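Local coordinates for protein alpha-amylase (Eisenia fetida, PDB 6M4K) that probably hydrolyses internal alpha-1,4-glucosidic linkages in starch-like polysaccharides, as a calcium-binding TIM-barrel alpha-amylase of glycoside hydrolase family 13, at residues A[24-27]-A[28-31]; A[183-186]-A[187-191]. All blocks are in the same frame, centred on the assembly; numbering follows the deposited sequence. Where two conformers were deposited one is given.

Contact 1: residues A[24-27]-A[28-31]; sequences EWKW and TDIE. With SO4 (sulfate ion), chain G.
The carbonyl oxygen of K26, the N-cap residue, receives the amide of I30 in a nearly straight bond (N to O 3.0 Å, 164°) and that of D29 more weakly, while E31 N bonds to W27 O one step on. A water links the N-cap backbone to one side chain of the first turn, accepting from K26 N and donating to D29 OD2 (2.7 Å); OD1 makes a salt bridge with R32, and OD2 also takes the amide of V375. The K26 side chain bends at chi3 (-65°), bringing NZ to sulfate O3 at 2.8 Å, and the same ammonium forms a salt bridge with D374 and a hydrogen bond to T372 O. T28 OG1 faces the sulfate too, but its approach is implausibly short and doubtful in detail. With an alanine at K26, D374 would probably lose its ammonium partner and the sulfate one of its donors. Among the apolar groups, I30 CG1 packs against W25 CB at 3.6 Å, and its CD1 lies in the plane of the W27 indole, at the CE3 edge. W25 CE3 comes within 4.0 Å of D29 CB. This is the loop-to-helix turn after strand 19-22, the first beta-alpha unit of the TIM barrel, with W27 and I30 directed onto strand 44-47 and helix 81-93.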
ATOM      1  N   GLU A  24      -2.011  -4.731  10.384  1.00 11.84           N
ATOM      2  CA  GLU A  24      -2.319  -5.401  11.647  1.00 12.28           C
ATOM      3  C   GLU A  24      -2.197  -4.498  12.870  1.00 13.44           C
ATOM      4  O   GLU A  24      -2.258  -4.997  14.007  1.00 14.01           O
ATOM      5  CB  GLU A  24      -1.536  -6.708  11.848  1.00 13.55           C
ATOM      6  CG  GLU A  24      -1.968  -7.850  10.940  1.00 14.13           C
ATOM      7  CD  GLU A  24      -3.141  -8.656  11.480  1.00 12.90           C
ATOM      8  OE1 GLU A  24      -3.794  -8.236  12.463  1.00 14.34           O
ATOM      9  OE2 GLU A  24      -3.408  -9.733  10.920  1.00 14.89           O
ATOM     10  N   TRP A  25      -2.066  -3.187  12.699  1.00 13.26           N
ATOM     11  CA  TRP A  25      -2.114  -2.303  13.857  1.00 13.06           C
ATOM     12  C   TRP A  25      -3.513  -2.296  14.473  1.00 12.09           C
ATOM     13  O   TRP A  25      -4.535  -2.307  13.758  1.00 13.35           O
ATOM     14  CB  TRP A  25      -1.739  -0.873  13.478  1.00 12.65           C
ATOM     15  CG  TRP A  25      -0.277  -0.648  13.199  1.00 12.79           C
ATOM     16  CD1 TRP A  25       0.585  -1.474  12.512  1.00 12.40           C
ATOM     17  CD2 TRP A  25       0.494   0.494  13.588  1.00 12.69           C
ATOM     18  NE1 TRP A  25       1.838  -0.900  12.451  1.00 13.69           N
ATOM     19  CE2 TRP A  25       1.810   0.298  13.119  1.00 12.27           C
ATOM     20  CE3 TRP A  25       0.201   1.667  14.295  1.00 13.34           C
ATOM     21  CZ2 TRP A  25       2.826   1.230  13.337  1.00 13.27           C
ATOM     22  CZ3 TRP A  25       1.215   2.583  14.514  1.00 13.27           C
ATOM     23  CH2 TRP A  25       2.501   2.364  14.032  1.00 13.06           C
ATOM     24  N   LYS A  26      -3.555  -2.240  15.805  1.00 13.02           N
ATOM     25  CA  LYS A  26      -4.809  -2.071  16.530  1.00 13.36           C
ATOM     26  C   LYS A  26      -5.352  -0.652  16.358  1.00 12.25           C
ATOM     27  O   LYS A  26      -4.607   0.306  16.127  1.00 13.63           O
ATOM     28  CB  LYS A  26      -4.608  -2.326  18.027  1.00 15.35           C
ATOM     29  CG  LYS A  26      -4.322  -3.776  18.389  1.00 14.23           C
ATOM     30  CD  LYS A  26      -4.264  -3.978  19.907  1.00 17.18           C
ATOM     31  CE  LYS A  26      -3.099  -3.226  20.525  1.00 14.68           C
ATOM     32  NZ  LYS A  26      -2.903  -3.668  21.946  1.00 15.75           N
ATOM     33  N   TRP A  27      -6.675  -0.527  16.509  1.00 13.30           N
ATOM     34  CA  TRP A  27      -7.312   0.776  16.338  1.00 14.02           C
ATOM     35  C   TRP A  27      -6.782   1.801  17.334  1.00 13.63           C
ATOM     36  O   TRP A  27      -6.590   2.973  16.987  1.00 14.57           O
ATOM     37  CB  TRP A  27      -8.829   0.663  16.439  1.00 13.42           C
ATOM     38  CG  TRP A  27      -9.472  -0.365  15.556  1.00 13.59           C
ATOM     39  CD1 TRP A  27     -10.596  -1.067  15.840  1.00 13.67           C
ATOM     40  CD2 TRP A  27      -9.061  -0.798  14.239  1.00 12.34           C
ATOM     41  NE1 TRP A  27     -10.914  -1.913  14.814  1.00 13.83           N
ATOM     42  CE2 TRP A  27      -9.989  -1.771  13.816  1.00 13.23           C
ATOM     43  CE3 TRP A  27      -7.986  -0.487  13.398  1.00 13.65           C
ATOM     44  CZ2 TRP A  27      -9.887  -2.425  12.583  1.00 13.49           C
ATOM     45  CZ3 TRP A  27      -7.885  -1.134  12.179  1.00 13.95           C
ATOM     46  CH2 TRP A  27      -8.831  -2.091  11.784  1.00 13.89           C
ATOM     47  N   THR A  28      -6.539   1.383  18.581  1.00 14.13           N
ATOM     48  CA  THR A  28      -6.024   2.345  19.549  1.00 14.66           C
ATOM     49  C   THR A  28      -4.653   2.863  19.152  1.00 14.31           C
ATOM     50  O   THR A  28      -4.340   4.035  19.396  1.00 16.17           O
ATOM     51  CB  THR A  28      -5.961   1.725  20.940  1.00 15.44           C
ATOM     52  OG1 THR A  28      -5.228   0.497  20.879  1.00 17.35           O
ATOM     53  CG2 THR A  28      -7.370   1.476  21.476  1.00 18.71           C
ATOM     54  N   ASP A  29      -3.831   2.014  18.522  1.00 14.05           N
ATOM     55  CA  ASP A  29      -2.515   2.452  18.064  1.00 15.10           C
ATOM     56  C   ASP A  29      -2.610   3.357  16.842  1.00 13.53           C
ATOM     57  O   ASP A  29      -1.887   4.350  16.752  1.00 14.56           O
ATOM     58  CB  ASP A  29      -1.596   1.256  17.806  1.00 15.21           C
ATOM     59  CG  ASP A  29      -1.032   0.686  19.094  1.00 17.88           C
ATOM     60  OD1 ASP A  29      -0.810   1.468  20.049  1.00 21.07           O
ATOM     61  OD2 ASP A  29      -0.811  -0.530  19.141  1.00 18.16           O
ATOM     62  N   ILE A  30      -3.490   3.031  15.892  1.00 13.63           N
ATOM     63  CA  ILE A  30      -3.660   3.913  14.741  1.00 12.94           C
ATOM     64  C   ILE A  30      -4.176   5.268  15.194  1.00 13.15           C
ATOM     65  O   ILE A  30      -3.697   6.312  14.742  1.00 14.56           O
ATOM     66  CB  ILE A  30      -4.560   3.265  13.676  1.00 12.84           C
ATOM     67  CG1 ILE A  30      -3.911   1.972  13.171  1.00 13.57           C
ATOM     68  CG2 ILE A  30      -4.828   4.245  12.530  1.00 13.76           C
ATOM     69  CD1 ILE A  30      -4.682   1.271  12.078  1.00 15.05           C
ATOM     70  N   GLU A  31      -5.119   5.267  16.137  1.00 14.16           N
ATOM     71  CA  GLU A  31      -5.660   6.516  16.657  1.00 14.48           C
ATOM     72  C   GLU A  31      -4.555   7.420  17.195  1.00 15.66           C
ATOM     73  O   GLU A  31      -4.524   8.622  16.899  1.00 17.35           O
ATOM     74  CB  GLU A  31      -6.700   6.214  17.733  1.00 16.06           C
ATOM     75  CG  GLU A  31      -7.366   7.464  18.278  1.00 18.04           C
ATOM     76  CD  GLU A  31      -8.464   7.182  19.277  1.00 19.55           C
ATOM     77  OE1 GLU A  31      -8.684   6.013  19.628  1.00 24.93           O
ATOM     78  OE2 GLU A  31      -9.117   8.156  19.710  1.00 27.43           O
TER
HETATM   79  S   SO4 G 606      -6.319  -2.365  22.996  0.50 23.49           S
HETATM   80  O1  SO4 G 606      -7.292  -2.997  22.118  0.50 31.78           O
HETATM   81  O2  SO4 G 606      -5.647  -1.328  22.232  0.50 28.04           O
HETATM   82  O3  SO4 G 606      -5.316  -3.348  23.399  0.50 19.78           O
HETATM   83  O4  SO4 G 606      -6.999  -1.796  24.159  0.50 35.43           O
HETATM   84  O   HOH W   1      -1.232  -2.614  17.436  1.00 16.09           O

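Contact 2: residues A[183-186]-A[187-191]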
ATOM      1  N   ALA A 183     -22.950  -3.462  -0.072  1.00 16.16           N
ATOM      2  CA  ALA A 183     -23.078  -2.008  -0.047  1.00 15.12           C
ATOM      3  C   ALA A 183     -23.525  -1.499   1.314  1.00 16.72           C
ATOM      4  O   ALA A 183     -23.105  -0.417   1.731  1.00 17.01           O
ATOM      5  CB  ALA A 183     -24.041  -1.541  -1.135  1.00 16.92           C
ATOM      6  N   GLU A 184     -24.375  -2.250   2.025  1.00 16.61           N
ATOM      7  CA  GLU A 184     -24.773  -1.825   3.363  1.00 16.19           C
ATOM      8  C   GLU A 184     -23.565  -1.754   4.283  1.00 16.59           C
ATOM      9  O   GLU A 184     -23.435  -0.816   5.075  1.00 15.76           O
ATOM     10  CB  GLU A 184     -25.814  -2.785   3.948  1.00 18.18           C
ATOM     11  CG  GLU A 184     -26.394  -2.348   5.318  1.00 20.83           C
ATOM     12  CD  GLU A 184     -25.464  -2.597   6.508  1.00 24.83           C
ATOM     13  OE1 GLU A 184     -24.704  -3.591   6.484  1.00 24.26           O
ATOM     14  OE2 GLU A 184     -25.491  -1.799   7.475  1.00 26.36           O
ATOM     15  N   PHE A 185     -22.691  -2.760   4.203  1.00 16.01           N
ATOM     16  CA  PHE A 185     -21.449  -2.775   4.974  1.00 14.64           C
ATOM     17  C   PHE A 185     -20.600  -1.548   4.658  1.00 14.29           C
ATOM     18  O   PHE A 185     -20.220  -0.786   5.556  1.00 15.09           O
ATOM     19  CB  PHE A 185     -20.710  -4.069   4.623  1.00 15.69           C
ATOM     20  CG  PHE A 185     -19.267  -4.120   5.070  1.00 15.47           C
ATOM     21  CD1 PHE A 185     -18.913  -3.903   6.392  1.00 15.35           C
ATOM     22  CD2 PHE A 185     -18.274  -4.426   4.161  1.00 16.12           C
ATOM     23  CE1 PHE A 185     -17.575  -3.980   6.789  1.00 15.12           C
ATOM     24  CE2 PHE A 185     -16.948  -4.505   4.547  1.00 17.05           C
ATOM     25  CZ  PHE A 185     -16.600  -4.284   5.861  1.00 17.93           C
ATOM     26  N   ALA A 186     -20.329  -1.319   3.373  1.00 14.75           N
ATOM     27  CA  ALA A 186     -19.519  -0.169   2.991  1.00 14.41           C
ATOM     28  C   ALA A 186     -20.179   1.142   3.409  1.00 15.09           C
ATOM     29  O   ALA A 186     -19.505   2.049   3.910  1.00 15.12           O
ATOM     30  CB  ALA A 186     -19.262  -0.195   1.489  1.00 14.95           C
ATOM     31  N   ASN A 187     -21.502   1.255   3.233  1.00 15.58           N
ATOM     32  CA  ASN A 187     -22.186   2.498   3.579  1.00 15.96           C
ATOM     33  C   ASN A 187     -22.191   2.766   5.076  1.00 15.90           C
ATOM     34  O   ASN A 187     -22.170   3.928   5.498  1.00 16.05           O
ATOM     35  CB  ASN A 187     -23.618   2.483   3.042  1.00 17.24           C
ATOM     36  CG  ASN A 187     -23.679   2.853   1.586  1.00 17.28           C
ATOM     37  OD1 ASN A 187     -22.815   3.583   1.106  1.00 17.51           O
ATOM     38  ND2 ASN A 187     -24.695   2.360   0.869  1.00 18.07           N
ATOM     39  N   ARG A 188     -22.269   1.716   5.893  1.00 16.14           N
ATOM     40  CA  ARG A 188     -22.198   1.910   7.334  1.00 15.15           C
ATOM     41  C   ARG A 188     -20.861   2.525   7.712  1.00 15.51           C
ATOM     42  O   ARG A 188     -20.797   3.482   8.493  1.00 15.99           O
ATOM     43  CB  ARG A 188     -22.424   0.564   8.036  1.00 17.53           C
ATOM     44  CG  ARG A 188     -22.405   0.607   9.559  1.00 20.51           C
ATOM     45  CD  ARG A 188     -23.086  -0.631  10.193  1.00 20.74           C
ATOM     46  NE  ARG A 188     -23.169  -1.755   9.270  1.00 23.64           N
ATOM     47  CZ  ARG A 188     -22.407  -2.843   9.345  1.00 23.65           C
ATOM     48  NH1 ARG A 188     -21.516  -2.960  10.322  1.00 24.06           N
ATOM     49  NH2 ARG A 188     -22.531  -3.808   8.444  1.00 23.92           N
ATOM     50  N   LEU A 189     -19.785   2.029   7.097  1.00 14.82           N
ATOM     51  CA  LEU A 189     -18.461   2.553   7.402  0.50 14.57           C
ATOM     52  C   LEU A 189     -18.289   3.972   6.870  1.00 13.60           C
ATOM     53  O   LEU A 189     -17.732   4.832   7.570  1.00 14.61           O
ATOM     54  CB  LEU A 189     -17.386   1.602   6.881  0.50 14.73           C
ATOM     55  CG  LEU A 189     -17.022   0.437   7.817  0.50 15.04           C
ATOM     56  CD1 LEU A 189     -18.233  -0.368   8.296  0.50 14.64           C
ATOM     57  CD2 LEU A 189     -16.017  -0.469   7.139  0.50 15.87           C
ATOM     58  N   ILE A 190     -18.781   4.245   5.657  1.00 14.00           N
ATOM     59  CA  ILE A 190     -18.753   5.610   5.137  1.00 14.60           C
ATOM     60  C   ILE A 190     -19.496   6.544   6.084  1.00 14.03           C
ATOM     61  O   ILE A 190     -19.021   7.644   6.392  1.00 14.59           O
ATOM     62  CB  ILE A 190     -19.339   5.648   3.715  1.00 14.83           C
ATOM     63  CG1 ILE A 190     -18.398   4.960   2.731  1.00 15.17           C
ATOM     64  CG2 ILE A 190     -19.581   7.090   3.272  1.00 17.22           C
ATOM     65  CD1 ILE A 190     -19.040   4.688   1.380  1.00 16.11           C
ATOM     66  N   GLY A 191     -20.635   6.091   6.617  1.00 14.41           N
ATOM     67  CA  GLY A 191     -21.396   6.942   7.515  1.00 17.77           C
ATOM     68  C   GLY A 191     -20.647   7.296   8.783  1.00 18.15           C
ATOM     69  O   GLY A 191     -20.828   8.383   9.333  1.00 18.22           O
TER
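E184 and R188, one helical turn apart, form a two-pronged salt bridge in which the guanidinium presents its NE and NH2 side to the carboxylate. R188 NH2 donates to the syn lone pair of E184 OE1 (2.9 Å, 171°), and R188 NE reaches OE2 on its syn side at 2.9 Å, so each oxygen has its own donor. The two planes are only 10° apart. E184 gets there by turning at chi2, R188 by a bend at chi3 (20°), away from a staggered value. The remaining terminal nitrogen, NH1, donates to Y72 O, and NH2 lies at the edge of the F185 ring. Along the backbone, the carbonyls of A183, E184, F185 and A186 accept from N187, R188, L189 and I190 in turn, the longest of these being L189 N to F185 O at 3.2 Å. N187 spends its amide outside this turn: OD1 takes N218 N, and ND2 gives to R216 O. The phenyl ring of F185 also meets that of Y72. Two bonds in nearly one plane fix the rotation of each charged group against the other and probably offset their charges at the helix surface, while R188 and N187 tie the helix to the loops on its flanks.

In the fold
Both contacts are local turns of helices around the same parallel barrel: contact 1 starts the helix that follows strand 19-22, and contact 2 lies on helix 176-192, ahead of strand 196-199. Their centres are 20 Å apart and their nearest atoms about 8 Å, without touching. The loop between strand 44-47 and helix 81-93 runs to both, since its S78 bonds to W25 and W27 of contact 1 and its Y72 meets F185 and R188 of contact 2. The F185 side chain of contact 2 is about 11 Å from that of N105, a calcium ligand, so it does not take part in the site. Contact 1 lies away from the annotated sites, beside a sulfate probably derived from the crystallisation liquor.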